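PDB 2CY0: shikimate dehydrogenase (NADP(+)), which catalyses the reversible, NADPH-linked reduction of 3-dehydroshikimate to shikimate on the pathway to chorismate and the aromatic amino acids. Local coordinates for residues A119-A124 with L140-W145; V84-Q89 with F240-G245; H20-E25 with S251-A256; G182-S187 with Y207-T212. All coordinates share one frame; numbering follows the deposited sequence.

Contact 1: residues A119-A124 with L140-W145; sequences ALVLGA and LEVWVW
The indole of Trp145 meets Leu122 obliquely: methyl CD2 of Leu122 lies 3.7 Å from CE3 of Trp145. Trp145 CG stands anti to its backbone N (chi1 172°), which brings the six-membered ring back beside that leucine. Trp143, on the same side of the sheet, touches the opposing strand through CB, 3.9 Å from Leu120 CD1; its indole stands off the sheet, NE1 giving a long bond to Glu141 OE1 of the same segment, met from above the carboxylate plane, and forms a cation-pi pair with Arg162. Leu120 CD1 sits over the Trp143 carbonyl, 3.3 Å from Trp143 O, between the CB atoms of Trp143 and Trp145. Beneath them the strands run parallel, held by five backbone hydrogen bonds in alternating directions, from Ala119 N to Glu141 O (2.9 Å) as far as Gly123 N to Trp145 O (2.8 Å). In the last the donor is tilted 35° from the carbonyl plane, where segment 119-124 leaves the strand. Val121, Val142 and Val144 occupy the other face, and Ala124 CB comes 4.3 Å from Val144 CG2. This is the first beta-alpha-beta unit of the Rossmann domain, and Gly123 and Ala124 begin its glycine-rich NADP(+)-binding turn. Helix 126-137, the crossover, packs on Val121 and Val142, helix 149-158 lies against Ala124 and Val144, and strand 174-177 pairs with 119-122 along its other edge.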
loop_
_atom_site.group_PDB
_atom_site.type_symbol
_atom_site.label_atom_id
_atom_site.label_comp_id
_atom_site.label_asym_id
_atom_site.label_seq_id
_atom_site.Cartn_x
_atom_site.Cartn_y
_atom_site.Cartn_z
ATOM N N ALA B 119 1.454 -33.332 1.547
ATOM C CA ALA B 119 2.268 -32.650 2.541
ATOM C C ALA B 119 1.587 -32.707 3.894
ATOM O O ALA B 119 0.385 -32.505 3.999
ATOM C CB ALA B 119 2.495 -31.194 2.128
ATOM N N LEU B 120 2.363 -32.980 4.934
ATOM C CA LEU B 120 1.813 -33.057 6.278
ATOM C C LEU B 120 2.362 -31.960 7.190
ATOM O O LEU B 120 3.578 -31.804 7.341
ATOM C CB LEU B 120 2.111 -34.435 6.885
ATOM C CG LEU B 120 1.824 -34.639 8.373
ATOM C CD1 LEU B 120 0.375 -34.292 8.696
ATOM C CD2 LEU B 120 2.138 -36.087 8.743
ATOM N N VAL B 121 1.456 -31.198 7.790
ATOM C CA VAL B 121 1.845 -30.132 8.704
ATOM C C VAL B 121 1.646 -30.598 10.140
ATOM O O VAL B 121 0.530 -30.926 10.549
ATOM C CB VAL B 121 1.006 -28.849 8.487
ATOM C CG1 VAL B 121 1.351 -27.813 9.550
ATOM C CG2 VAL B 121 1.262 -28.293 7.106
ATOM N N LEU B 122 2.736 -30.631 10.898
ATOM C CA LEU B 122 2.691 -31.045 12.293
ATOM C C LEU B 122 2.442 -29.811 13.148
ATOM O O LEU B 122 3.314 -28.953 13.269
ATOM C CB LEU B 122 4.017 -31.697 12.696
ATOM C CG LEU B 122 4.486 -32.876 11.838
ATOM C CD1 LEU B 122 5.892 -33.281 12.252
ATOM C CD2 LEU B 122 3.525 -34.048 11.986
ATOM N N GLY B 123 1.252 -29.728 13.739
ATOM C CA GLY B 123 0.911 -28.588 14.569
ATOM C C GLY B 123 -0.225 -27.796 13.952
ATOM O O GLY B 123 -0.126 -27.351 12.812
ATOM N N ALA B 124 -1.306 -27.624 14.706
ATOM C CA ALA B 124 -2.471 -26.892 14.226
ATOM C C ALA B 124 -2.579 -25.536 14.911
ATOM O O ALA B 124 -3.642 -24.914 14.917
ATOM C CB ALA B 124 -3.739 -27.707 14.474
ATOM N N LEU B 140 -1.501 -28.612 -3.942
ATOM C CA LEU B 140 -1.095 -29.975 -3.586
ATOM C C LEU B 140 -1.987 -30.473 -2.429
ATOM O O LEU B 140 -2.630 -29.659 -1.767
ATOM C CB LEU B 140 0.398 -29.994 -3.202
ATOM C CG LEU B 140 0.898 -28.993 -2.161
ATOM C CD1 LEU B 140 0.065 -29.097 -0.911
ATOM C CD2 LEU B 140 2.354 -29.276 -1.838
ATOM N N GLU B 141 -2.026 -31.790 -2.203
ATOM C CA GLU B 141 -2.840 -32.398 -1.147
ATOM C C GLU B 141 -2.221 -32.143 0.231
ATOM O O GLU B 141 -1.035 -32.369 0.408
ATOM C CB GLU B 141 -2.957 -33.899 -1.430
ATOM C CG GLU B 141 -3.889 -34.681 -0.508
ATOM C CD GLU B 141 -3.818 -36.183 -0.763
ATOM O OE1 GLU B 141 -4.574 -36.921 -0.110
ATOM O OE2 GLU B 141 -3.005 -36.629 -1.610
ATOM N N VAL B 142 -3.024 -31.721 1.211
ATOM C CA VAL B 142 -2.495 -31.396 2.547
ATOM C C VAL B 142 -3.133 -32.019 3.792
ATOM O O VAL B 142 -4.320 -31.819 4.052
ATOM C CB VAL B 142 -2.529 -29.875 2.786
ATOM C CG1 VAL B 142 -1.780 -29.535 4.056
ATOM C CG2 VAL B 142 -1.950 -29.147 1.589
ATOM N N TRP B 143 -2.331 -32.742 4.576
ATOM C CA TRP B 143 -2.812 -33.365 5.814
ATOM C C TRP B 143 -2.289 -32.601 7.030
ATOM O O TRP B 143 -1.213 -32.008 6.981
ATOM C CB TRP B 143 -2.342 -34.822 5.944
ATOM C CG TRP B 143 -2.637 -35.700 4.779
ATOM C CD1 TRP B 143 -3.730 -35.648 3.965
ATOM C CD2 TRP B 143 -1.827 -36.780 4.300
ATOM N NE1 TRP B 143 -3.650 -36.627 3.004
ATOM C CE2 TRP B 143 -2.492 -37.337 3.187
ATOM C CE3 TRP B 143 -0.602 -37.331 4.705
ATOM C CZ2 TRP B 143 -1.975 -38.418 2.469
ATOM C CZ3 TRP B 143 -0.086 -38.405 3.994
ATOM C CH2 TRP B 143 -0.775 -38.938 2.885
ATOM N N VAL B 144 -3.040 -32.639 8.125
ATOM C CA VAL B 144 -2.638 -31.950 9.345
ATOM C C VAL B 144 -2.691 -32.873 10.554
ATOM O O VAL B 144 -3.559 -33.736 10.655
ATOM C CB VAL B 144 -3.538 -30.728 9.629
ATOM C CG1 VAL B 144 -4.978 -31.180 9.859
ATOM C CG2 VAL B 144 -3.023 -29.970 10.839
ATOM N N TRP B 145 -1.751 -32.678 11.469
ATOM C CA TRP B 145 -1.668 -33.467 12.693
ATOM C C TRP B 145 -1.464 -32.500 13.847
ATOM O O TRP B 145 -1.035 -31.366 13.645
ATOM C CB TRP B 145 -0.481 -34.437 12.625
ATOM C CG TRP B 145 -0.212 -35.155 13.917
ATOM C CD1 TRP B 145 -0.791 -36.315 14.351
ATOM C CD2 TRP B 145 0.667 -34.729 14.964
ATOM N NE1 TRP B 145 -0.326 -36.637 15.608
ATOM C CE2 TRP B 145 0.569 -35.678 16.008
ATOM C CE3 TRP B 145 1.526 -33.632 15.125
ATOM C CZ2 TRP B 145 1.300 -35.565 17.194
ATOM C CZ3 TRP B 145 2.252 -33.518 16.304
ATOM C CH2 TRP B 145 2.133 -34.482 17.324
#

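Contact 2: residues V84-Q89 with F240-G245; sequences VNTVLQ and FRLWTG
Strand 86-89 and helix 240-244 run nearly in the same direction, 11° apart, with their axes 8.8 Å from each other at the closest point, and CA atoms of Leu88 and Trp243 are the nearest pair. The indole of Trp243 bridges the gap, its NE1 donating to the backbone O of Val87 at 3.0 Å. That bond is bent, 140° at the hydrogen, and the donor sits above the carbonyl plane. Methyl CG2 of Thr86 approaches the same ring obliquely, 3.6 Å from NE1 of Trp243, while Leu88 CD1 lies at the ring edge by CD1 of Trp243 (4.1 Å). Alongside, Leu242 CD2 packs against Leu88 CB at 3.7 Å; a chi1 of -164° directs both Leu242 methyls to the strand. With an alanine at Trp243, Val87 O is likely to lose this donor, and a gap would probably open beside Thr86 and Leu88. Phe4 stacks on the indole, and Leu88 also packs on Leu88 of the second subunit, so the contact adjoins the dimer interface. Apolar packing thus surrounds one polar link, a bent bond from buried indole N-H to main-chain carbonyl, tying the helix to the substrate-binding domain's sheet next to shikimate-binding Asn85.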
loop_
_atom_site.group_PDB
_atom_site.type_symbol
_atom_site.label_atom_id
_atom_site.label_comp_id
_atom_site.label_asym_id
_atom_site.label_seq_id
_atom_site.Cartn_x
_atom_site.Cartn_y
_atom_site.Cartn_z
ATOM N N VAL B 84 -2.237 -11.508 11.520
ATOM C CA VAL B 84 -1.578 -10.492 10.713
ATOM C C VAL B 84 -0.157 -10.300 11.247
ATOM O O VAL B 84 0.039 -10.064 12.445
ATOM C CB VAL B 84 -2.331 -9.141 10.781
ATOM C CG1 VAL B 84 -1.473 -8.033 10.205
ATOM C CG2 VAL B 84 -3.636 -9.236 9.998
ATOM N N ASN B 85 0.829 -10.412 10.360
ATOM C CA ASN B 85 2.232 -10.246 10.736
ATOM C C ASN B 85 2.804 -8.976 10.117
ATOM O O ASN B 85 3.881 -8.516 10.498
ATOM C CB ASN B 85 3.053 -11.444 10.254
ATOM C CG ASN B 85 3.417 -11.348 8.779
ATOM O OD1 ASN B 85 2.595 -10.966 7.946
ATOM N ND2 ASN B 85 4.656 -11.703 8.452
ATOM N N THR B 86 2.074 -8.407 9.164
ATOM C CA THR B 86 2.535 -7.206 8.486
ATOM C C THR B 86 1.464 -6.133 8.351
ATOM O O THR B 86 0.401 -6.360 7.775
ATOM C CB THR B 86 3.081 -7.557 7.094
ATOM O OG1 THR B 86 4.085 -8.575 7.226
ATOM C CG2 THR B 86 3.689 -6.328 6.433
ATOM N N VAL B 87 1.765 -4.957 8.891
ATOM C CA VAL B 87 0.854 -3.825 8.844
ATOM C C VAL B 87 1.476 -2.687 8.040
ATOM O O VAL B 87 2.640 -2.344 8.239
ATOM C CB VAL B 87 0.532 -3.311 10.269
ATOM C CG1 VAL B 87 -0.402 -2.110 10.195
ATOM C CG2 VAL B 87 -0.101 -4.425 11.091
ATOM N N LEU B 88 0.684 -2.120 7.132
ATOM C CA LEU B 88 1.094 -1.010 6.273
ATOM C C LEU B 88 0.297 0.239 6.642
ATOM O O LEU B 88 -0.923 0.168 6.803
ATOM C CB LEU B 88 0.822 -1.354 4.803
ATOM C CG LEU B 88 0.822 -0.184 3.813
ATOM C CD1 LEU B 88 2.209 0.438 3.735
ATOM C CD2 LEU B 88 0.392 -0.685 2.440
ATOM N N GLN B 89 0.980 1.376 6.760
ATOM C CA GLN B 89 0.324 2.641 7.099
ATOM C C GLN B 89 0.380 3.629 5.940
ATOM O O GLN B 89 1.453 3.992 5.463
ATOM C CB GLN B 89 0.970 3.266 8.337
ATOM C CG GLN B 89 0.335 4.584 8.791
ATOM C CD GLN B 89 0.790 5.779 7.975
ATOM O OE1 GLN B 89 0.018 6.363 7.211
ATOM N NE2 GLN B 89 2.055 6.146 8.131
ATOM N N PHE B 240 8.917 -5.999 3.384
ATOM C CA PHE B 240 9.597 -4.785 2.944
ATOM C C PHE B 240 9.063 -4.325 1.585
ATOM O O PHE B 240 8.833 -3.132 1.381
ATOM C CB PHE B 240 11.110 -5.011 2.856
ATOM C CG PHE B 240 11.918 -3.746 2.927
ATOM C CD1 PHE B 240 12.300 -3.219 4.158
ATOM C CD2 PHE B 240 12.220 -3.034 1.777
ATOM C CE1 PHE B 240 12.991 -2.013 4.240
ATOM C CE2 PHE B 240 12.912 -1.822 1.844
ATOM C CZ PHE B 240 13.288 -1.305 3.077
ATOM N N ARG B 241 8.876 -5.268 0.659
ATOM C CA ARG B 241 8.349 -4.946 -0.672
ATOM C C ARG B 241 6.975 -4.313 -0.506
ATOM O O ARG B 241 6.611 -3.351 -1.191
ATOM C CB ARG B 241 8.184 -6.212 -1.529
ATOM C CG ARG B 241 7.707 -5.904 -2.957
ATOM C CD ARG B 241 7.019 -7.072 -3.660
ATOM N NE ARG B 241 6.950 -6.821 -5.099
ATOM C CZ ARG B 241 5.888 -7.045 -5.872
ATOM N NH1 ARG B 241 4.766 -7.535 -5.365
ATOM N NH2 ARG B 241 5.949 -6.760 -7.167
ATOM N N LEU B 242 6.211 -4.880 0.414
ATOM C CA LEU B 242 4.872 -4.417 0.703
ATOM C C LEU B 242 4.878 -2.950 1.164
ATOM O O LEU B 242 4.053 -2.145 0.734
ATOM C CB LEU B 242 4.281 -5.326 1.772
ATOM C CG LEU B 242 2.779 -5.304 1.990
ATOM C CD1 LEU B 242 2.344 -6.628 2.601
ATOM C CD2 LEU B 242 2.417 -4.129 2.883
ATOM N N TRP B 243 5.825 -2.603 2.027
ATOM C CA TRP B 243 5.919 -1.239 2.530
ATOM C C TRP B 243 6.487 -0.241 1.537
ATOM O O TRP B 243 6.038 0.898 1.483
ATOM C CB TRP B 243 6.790 -1.190 3.784
ATOM C CG TRP B 243 6.275 -2.003 4.920
ATOM C CD1 TRP B 243 4.976 -2.138 5.311
ATOM C CD2 TRP B 243 7.055 -2.761 5.842
ATOM N NE1 TRP B 243 4.898 -2.936 6.426
ATOM C CE2 TRP B 243 6.162 -3.330 6.775
ATOM C CE3 TRP B 243 8.426 -3.015 5.975
ATOM C CZ2 TRP B 243 6.595 -4.139 7.824
ATOM C CZ3 TRP B 243 8.857 -3.819 7.013
ATOM C CH2 TRP B 243 7.941 -4.373 7.927
ATOM N N THR B 244 7.468 -0.666 0.746
ATOM C CA THR B 244 8.130 0.246 -0.178
ATOM C C THR B 244 8.007 -0.043 -1.670
ATOM O O THR B 244 8.160 0.859 -2.494
ATOM C CB THR B 244 9.627 0.310 0.136
ATOM O OG1 THR B 244 10.240 -0.929 -0.244
ATOM C CG2 THR B 244 9.856 0.529 1.629
ATOM N N GLY B 245 7.748 -1.297 -2.015
ATOM C CA GLY B 245 7.666 -1.657 -3.413
ATOM C C GLY B 245 8.991 -2.237 -3.887
ATOM O O GLY B 245 9.110 -2.681 -5.029
#

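Contact 3: residues H20-E25 with S251-A256; sequences HAFALE and SGMEEA
Two helices pack here, 16-26 of the substrate-binding domain and 250-261 at the C-terminus, their short segments crossing at 136° with axes 9.0 Å apart at the nearest point. Phe22 is a main contributor. Its ring lies with one face against the backbone of Gly252, CE1 of Phe22 coming 3.4 Å from Gly252 C and CZ of Phe22 3.5 Å from Gly252 CA. The glycine is what permits this closeness, since a beta carbon there would run into Phe22 CZ. With chi1 at 159° the Phe22 ring swings out to the facing helix. Met253 adds a Met-aromatic contact: SD lies in the plane of the Phe22 ring, at its edge, 3.9 Å from Phe22 CD1. Bent at chi2 and chi3, the methionine chain continues past Ala23 CB, 4.1 Å from Met253 SD, and sets its methyl CE over one face of the His20 ring, 4.2 Å from His20 CE1. Nearer the backbone, Phe22 CB meets Ala256 CB at 4.1 Å. Replacing Phe22 with an alanine would probably uncover the Gly252 backbone and leave the Met253 sulfur without the ring edge beside it. Phe240 of helix 229-244 packs on His20 and Ala23, and Tyr33 stacks on the histidine, which lies near shikimate-binding Ser16 and Gln235. The arrangement is aromatic-on-glycine helix packing, joining helix 16-26, near the N-terminus, to the C-terminal helix 250-261.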
loop_
_atom_site.group_PDB
_atom_site.type_symbol
_atom_site.label_atom_id
_atom_site.label_comp_id
_atom_site.label_asym_id
_atom_site.label_seq_id
_atom_site.Cartn_x
_atom_site.Cartn_y
_atom_site.Cartn_z
ATOM N N HIS B 20 16.126 -6.241 8.316
ATOM C CA HIS B 20 15.655 -5.033 7.676
ATOM C C HIS B 20 16.711 -3.937 7.652
ATOM O O HIS B 20 16.645 -3.033 6.821
ATOM C CB HIS B 20 14.356 -4.591 8.349
ATOM C CG HIS B 20 13.205 -5.515 8.069
ATOM N ND1 HIS B 20 12.436 -5.417 6.936
ATOM C CD2 HIS B 20 12.723 -6.574 8.766
ATOM C CE1 HIS B 20 11.520 -6.376 6.942
ATOM N NE2 HIS B 20 11.675 -7.089 8.039
ATOM N N ALA B 21 17.690 -4.022 8.549
ATOM C CA ALA B 21 18.778 -3.054 8.561
ATOM C C ALA B 21 19.551 -3.323 7.274
ATOM O O ALA B 21 20.031 -2.398 6.618
ATOM C CB ALA B 21 19.676 -3.264 9.771
ATOM N N PHE B 22 19.665 -4.600 6.918
ATOM C CA PHE B 22 20.349 -4.986 5.687
ATOM C C PHE B 22 19.514 -4.553 4.491
ATOM O O PHE B 22 20.052 -4.093 3.484
ATOM C CB PHE B 22 20.579 -6.501 5.625
ATOM C CG PHE B 22 20.795 -7.021 4.235
ATOM C CD1 PHE B 22 19.745 -7.593 3.526
ATOM C CD2 PHE B 22 22.030 -6.892 3.612
ATOM C CE1 PHE B 22 19.924 -8.031 2.220
ATOM C CE2 PHE B 22 22.221 -7.326 2.305
ATOM C CZ PHE B 22 21.164 -7.895 1.604
ATOM N N ALA B 23 18.200 -4.708 4.596
ATOM C CA ALA B 23 17.311 -4.313 3.511
ATOM C C ALA B 23 17.517 -2.830 3.209
ATOM O O ALA B 23 17.798 -2.455 2.071
ATOM C CB ALA B 23 15.855 -4.570 3.894
ATOM N N LEU B 24 17.383 -2.001 4.241
ATOM C CA LEU B 24 17.541 -0.556 4.111
ATOM C C LEU B 24 18.876 -0.172 3.479
ATOM O O LEU B 24 18.913 0.554 2.482
ATOM C CB LEU B 24 17.413 0.112 5.487
ATOM C CG LEU B 24 16.003 0.192 6.081
ATOM C CD1 LEU B 24 16.061 0.581 7.550
ATOM C CD2 LEU B 24 15.193 1.205 5.291
ATOM N N GLU B 25 19.964 -0.667 4.059
ATOM C CA GLU B 25 21.309 -0.376 3.572
ATOM C C GLU B 25 21.570 -0.861 2.148
ATOM O O GLU B 25 22.036 -0.097 1.303
ATOM C CB GLU B 25 22.345 -0.995 4.511
ATOM C CG GLU B 25 23.781 -0.760 4.093
ATOM C CD GLU B 25 24.755 -1.561 4.930
ATOM O OE1 GLU B 25 24.625 -2.804 4.956
ATOM O OE2 GLU B 25 25.647 -0.955 5.564
ATOM N N SER B 251 18.329 -13.730 0.039
ATOM C CA SER B 251 19.534 -14.453 0.427
ATOM C C SER B 251 20.311 -13.586 1.417
ATOM O O SER B 251 20.855 -14.085 2.402
ATOM C CB SER B 251 20.396 -14.756 -0.803
ATOM O OG SER B 251 21.505 -15.568 -0.455
ATOM N N GLY B 252 20.346 -12.282 1.148
ATOM C CA GLY B 252 21.039 -11.356 2.028
ATOM C C GLY B 252 20.316 -11.244 3.357
ATOM O O GLY B 252 20.943 -11.095 4.408
ATOM N N MET B 253 18.986 -11.306 3.313
ATOM C CA MET B 253 18.180 -11.244 4.527
ATOM C C MET B 253 18.537 -12.443 5.413
ATOM O O MET B 253 18.684 -12.308 6.627
ATOM C CB MET B 253 16.684 -11.296 4.182
ATOM C CG MET B 253 16.175 -10.126 3.360
ATOM S SD MET B 253 16.056 -8.607 4.303
ATOM C CE MET B 253 14.349 -8.685 4.798
ATOM N N GLU B 254 18.682 -13.614 4.795
ATOM C CA GLU B 254 19.012 -14.818 5.544
ATOM C C GLU B 254 20.402 -14.707 6.162
ATOM O O GLU B 254 20.603 -15.086 7.315
ATOM C CB GLU B 254 18.948 -16.055 4.643
ATOM C CG GLU B 254 19.130 -17.356 5.413
ATOM C CD GLU B 254 18.934 -18.593 4.554
ATOM O OE1 GLU B 254 18.252 -18.498 3.518
ATOM O OE2 GLU B 254 19.452 -19.668 4.927
ATOM N N GLU B 255 21.355 -14.191 5.390
ATOM C CA GLU B 255 22.718 -14.031 5.882
ATOM C C GLU B 255 22.742 -13.127 7.108
ATOM O O GLU B 255 23.437 -13.408 8.087
ATOM C CB GLU B 255 23.616 -13.436 4.792
ATOM C CG GLU B 255 25.032 -13.138 5.257
ATOM C CD GLU B 255 25.674 -14.323 5.961
ATOM O OE1 GLU B 255 25.374 -15.474 5.575
ATOM O OE2 GLU B 255 26.482 -14.106 6.892
ATOM N N ALA B 256 21.980 -12.039 7.050
ATOM C CA ALA B 256 21.920 -11.092 8.153
ATOM C C ALA B 256 21.383 -11.787 9.396
ATOM O O ALA B 256 21.873 -11.563 10.505
ATOM C CB ALA B 256 21.031 -9.910 7.782
#

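Contact 4: residues G182-S187 with Y207-T212; sequences GLEDPS and YRPLWT
Neither segment is regular helix or strand: Gly182-Asp185 forms a type II beta turn, and 207-212 is a loop containing a cis peptide bond before Pro209, ending at Thr212, the N-cap of helix 213-220. Both loops lie at the C-terminal ends of parallel strands in the NADP(+)-binding Rossmann domain. One backbone hydrogen bond joins them, Glu184 N to Arg208 O at 2.7 Å, its donor tilted 23° from the carbonyl plane. Arg208 O is also approached by Leu183 CA at 3.4 Å, a CA-H...O contact, and by methyl CD1 of Leu183 at 3.6 Å, so three atoms of the turn meet it. Glu184 and Arg208 lie side by side, pointing the same way. Bent at chi2 (-72°), the glutamate places OE2 4.1 Å from Arg208 CD, yet OE2 and Arg208 NE remain 5.1 Å apart, too far for a salt bridge; NH2 of the arginine bonds His13 O. Thr212 OG1 is hydrogen-bonded to Asp204. Tyr207, a shikimate-binding residue, begins segment 207-212 and packs on Leu15, also of that site. The Pro209 ring comes in against the turn, CD of Pro209 3.5 Å from Gly182 O, and its CG meets CG of Pro186 at 4.4 Å.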
loop_
_atom_site.group_PDB
_atom_site.type_symbol
_atom_site.label_atom_id
_atom_site.label_comp_id
_atom_site.label_asym_id
_atom_site.label_seq_id
_atom_site.Cartn_x
_atom_site.Cartn_y
_atom_site.Cartn_z
ATOM N N GLY B 182 11.592 -29.151 19.832
ATOM C CA GLY B 182 12.922 -29.026 19.270
ATOM C C GLY B 182 13.534 -27.664 19.528
ATOM O O GLY B 182 14.750 -27.497 19.420
ATOM N N LEU B 183 12.689 -26.693 19.865
ATOM C CA LEU B 183 13.128 -25.330 20.153
ATOM C C LEU B 183 14.086 -25.327 21.341
ATOM O O LEU B 183 13.669 -25.565 22.470
ATOM C CB LEU B 183 11.915 -24.463 20.477
ATOM C CG LEU B 183 12.123 -22.970 20.731
ATOM C CD1 LEU B 183 12.710 -22.301 19.497
ATOM C CD2 LEU B 183 10.787 -22.341 21.082
ATOM N N GLU B 184 15.363 -25.057 21.084
ATOM C CA GLU B 184 16.378 -25.034 22.138
ATOM C C GLU B 184 16.409 -26.382 22.850
ATOM O O GLU B 184 16.620 -26.466 24.063
ATOM C CB GLU B 184 16.074 -23.914 23.137
ATOM C CG GLU B 184 16.146 -22.517 22.533
ATOM C CD GLU B 184 17.568 -22.072 22.232
ATOM O OE1 GLU B 184 18.382 -22.904 21.779
ATOM O OE2 GLU B 184 17.870 -20.879 22.438
ATOM N N ASP B 185 16.206 -27.438 22.073
ATOM C CA ASP B 185 16.185 -28.795 22.594
ATOM C C ASP B 185 16.725 -29.696 21.491
ATOM O O ASP B 185 15.975 -30.415 20.834
ATOM C CB ASP B 185 14.744 -29.179 22.949
ATOM C CG ASP B 185 14.661 -30.405 23.847
ATOM O OD1 ASP B 185 15.710 -30.987 24.180
ATOM O OD2 ASP B 185 13.532 -30.784 24.222
ATOM N N PRO B 186 18.046 -29.666 21.280
ATOM C CA PRO B 186 18.744 -30.453 20.263
ATOM C C PRO B 186 18.343 -31.918 20.153
ATOM O O PRO B 186 18.338 -32.477 19.057
ATOM C CB PRO B 186 20.213 -30.286 20.650
ATOM C CG PRO B 186 20.244 -28.909 21.201
ATOM C CD PRO B 186 19.009 -28.884 22.077
ATOM N N SER B 187 18.000 -32.547 21.272
ATOM C CA SER B 187 17.636 -33.962 21.224
ATOM C C SER B 187 16.140 -34.253 21.144
ATOM O O SER B 187 15.730 -35.410 21.239
ATOM C CB SER B 187 18.221 -34.701 22.431
ATOM O OG SER B 187 17.561 -34.333 23.627
ATOM N N TYR B 207 14.156 -22.385 14.237
ATOM C CA TYR B 207 15.521 -22.093 13.807
ATOM C C TYR B 207 16.522 -21.925 14.955
ATOM O O TYR B 207 17.636 -21.440 14.752
ATOM C CB TYR B 207 15.565 -20.863 12.885
ATOM C CG TYR B 207 14.802 -19.654 13.374
ATOM C CD1 TYR B 207 13.500 -19.407 12.942
ATOM C CD2 TYR B 207 15.384 -18.747 14.254
ATOM C CE1 TYR B 207 12.798 -18.283 13.373
ATOM C CE2 TYR B 207 14.693 -17.624 14.693
ATOM C CZ TYR B 207 13.402 -17.397 14.249
ATOM O OH TYR B 207 12.717 -16.283 14.678
ATOM N N ARG B 208 16.118 -22.330 16.156
ATOM C CA ARG B 208 16.993 -22.289 17.329
ATOM C C ARG B 208 16.858 -23.609 18.074
ATOM O O ARG B 208 15.887 -23.812 18.791
ATOM C CB ARG B 208 16.607 -21.159 18.286
ATOM C CG ARG B 208 17.008 -19.765 17.850
ATOM C CD ARG B 208 16.916 -18.831 19.048
ATOM N NE ARG B 208 17.218 -17.438 18.732
ATOM C CZ ARG B 208 16.340 -16.576 18.228
ATOM N NH1 ARG B 208 15.095 -16.957 17.974
ATOM N NH2 ARG B 208 16.704 -15.325 17.998
ATOM N N PRO B 209 17.811 -24.538 17.891
ATOM C CA PRO B 209 19.002 -24.432 17.049
ATOM C C PRO B 209 18.587 -24.464 15.580
ATOM O O PRO B 209 17.423 -24.724 15.266
ATOM C CB PRO B 209 19.810 -25.660 17.449
ATOM C CG PRO B 209 18.728 -26.672 17.711
ATOM C CD PRO B 209 17.728 -25.872 18.513
ATOM N N LEU B 210 19.540 -24.191 14.695
ATOM C CA LEU B 210 19.295 -24.171 13.257
ATOM C C LEU B 210 19.065 -25.595 12.741
ATOM O O LEU B 210 18.112 -25.857 12.006
ATOM C CB LEU B 210 20.486 -23.543 12.536
ATOM C CG LEU B 210 20.340 -23.324 11.028
ATOM C CD1 LEU B 210 19.154 -22.403 10.751
ATOM C CD2 LEU B 210 21.621 -22.726 10.475
ATOM N N TRP B 211 19.941 -26.514 13.134
ATOM C CA TRP B 211 19.813 -27.906 12.728
ATOM C C TRP B 211 19.230 -28.725 13.872
ATOM O O TRP B 211 19.955 -29.306 14.683
ATOM C CB TRP B 211 21.170 -28.465 12.299
ATOM C CG TRP B 211 21.636 -27.870 11.014
ATOM C CD1 TRP B 211 22.511 -26.832 10.853
ATOM C CD2 TRP B 211 21.180 -28.217 9.703
ATOM N NE1 TRP B 211 22.623 -26.508 9.522
ATOM C CE2 TRP B 211 21.814 -27.342 8.794
ATOM C CE3 TRP B 211 20.289 -29.181 9.207
ATOM C CZ2 TRP B 211 21.588 -27.402 7.414
ATOM C CZ3 TRP B 211 20.065 -29.241 7.836
ATOM C CH2 TRP B 211 20.713 -28.355 6.957
ATOM N N THR B 212 17.903 -28.750 13.916
ATOM C CA THR B 212 17.130 -29.453 14.934
ATOM C C THR B 212 17.251 -30.960 14.768
ATOM O O THR B 212 17.749 -31.424 13.745
ATOM C CB THR B 212 15.660 -29.057 14.812
ATOM O OG1 THR B 212 15.222 -29.298 13.470
ATOM C CG2 THR B 212 15.487 -27.575 15.106
HETATM O O HOH W 1 20.198 -30.293 17.319
#

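How the contacts relate
Contacts 1 and 4 belong to the NADP(+)-binding domain, their centres about 21 Å apart: one starts the cofactor turn at Gly123 and Ala124, the other carries shikimate-binding Tyr207. Contacts 2 and 3 join the substrate-binding domain to the last two helices of the chain, 229-244 and 250-261. These two touch directly, Phe240 CD1 lying 3.5 Å from His20 ND1 and Trp243 CZ3 lying 3.7 Å from His20 CE1. Shikimate-binding Asn85 in contact 2 and Tyr207 in contact 4 come from different domains, consistent with a site between them; the His20 side chain of contact 3 is about 5 Å from that of shikimate-binding Gln235. Contacts 1, 2 and 4 are all nested within the long loop closed by contact 3.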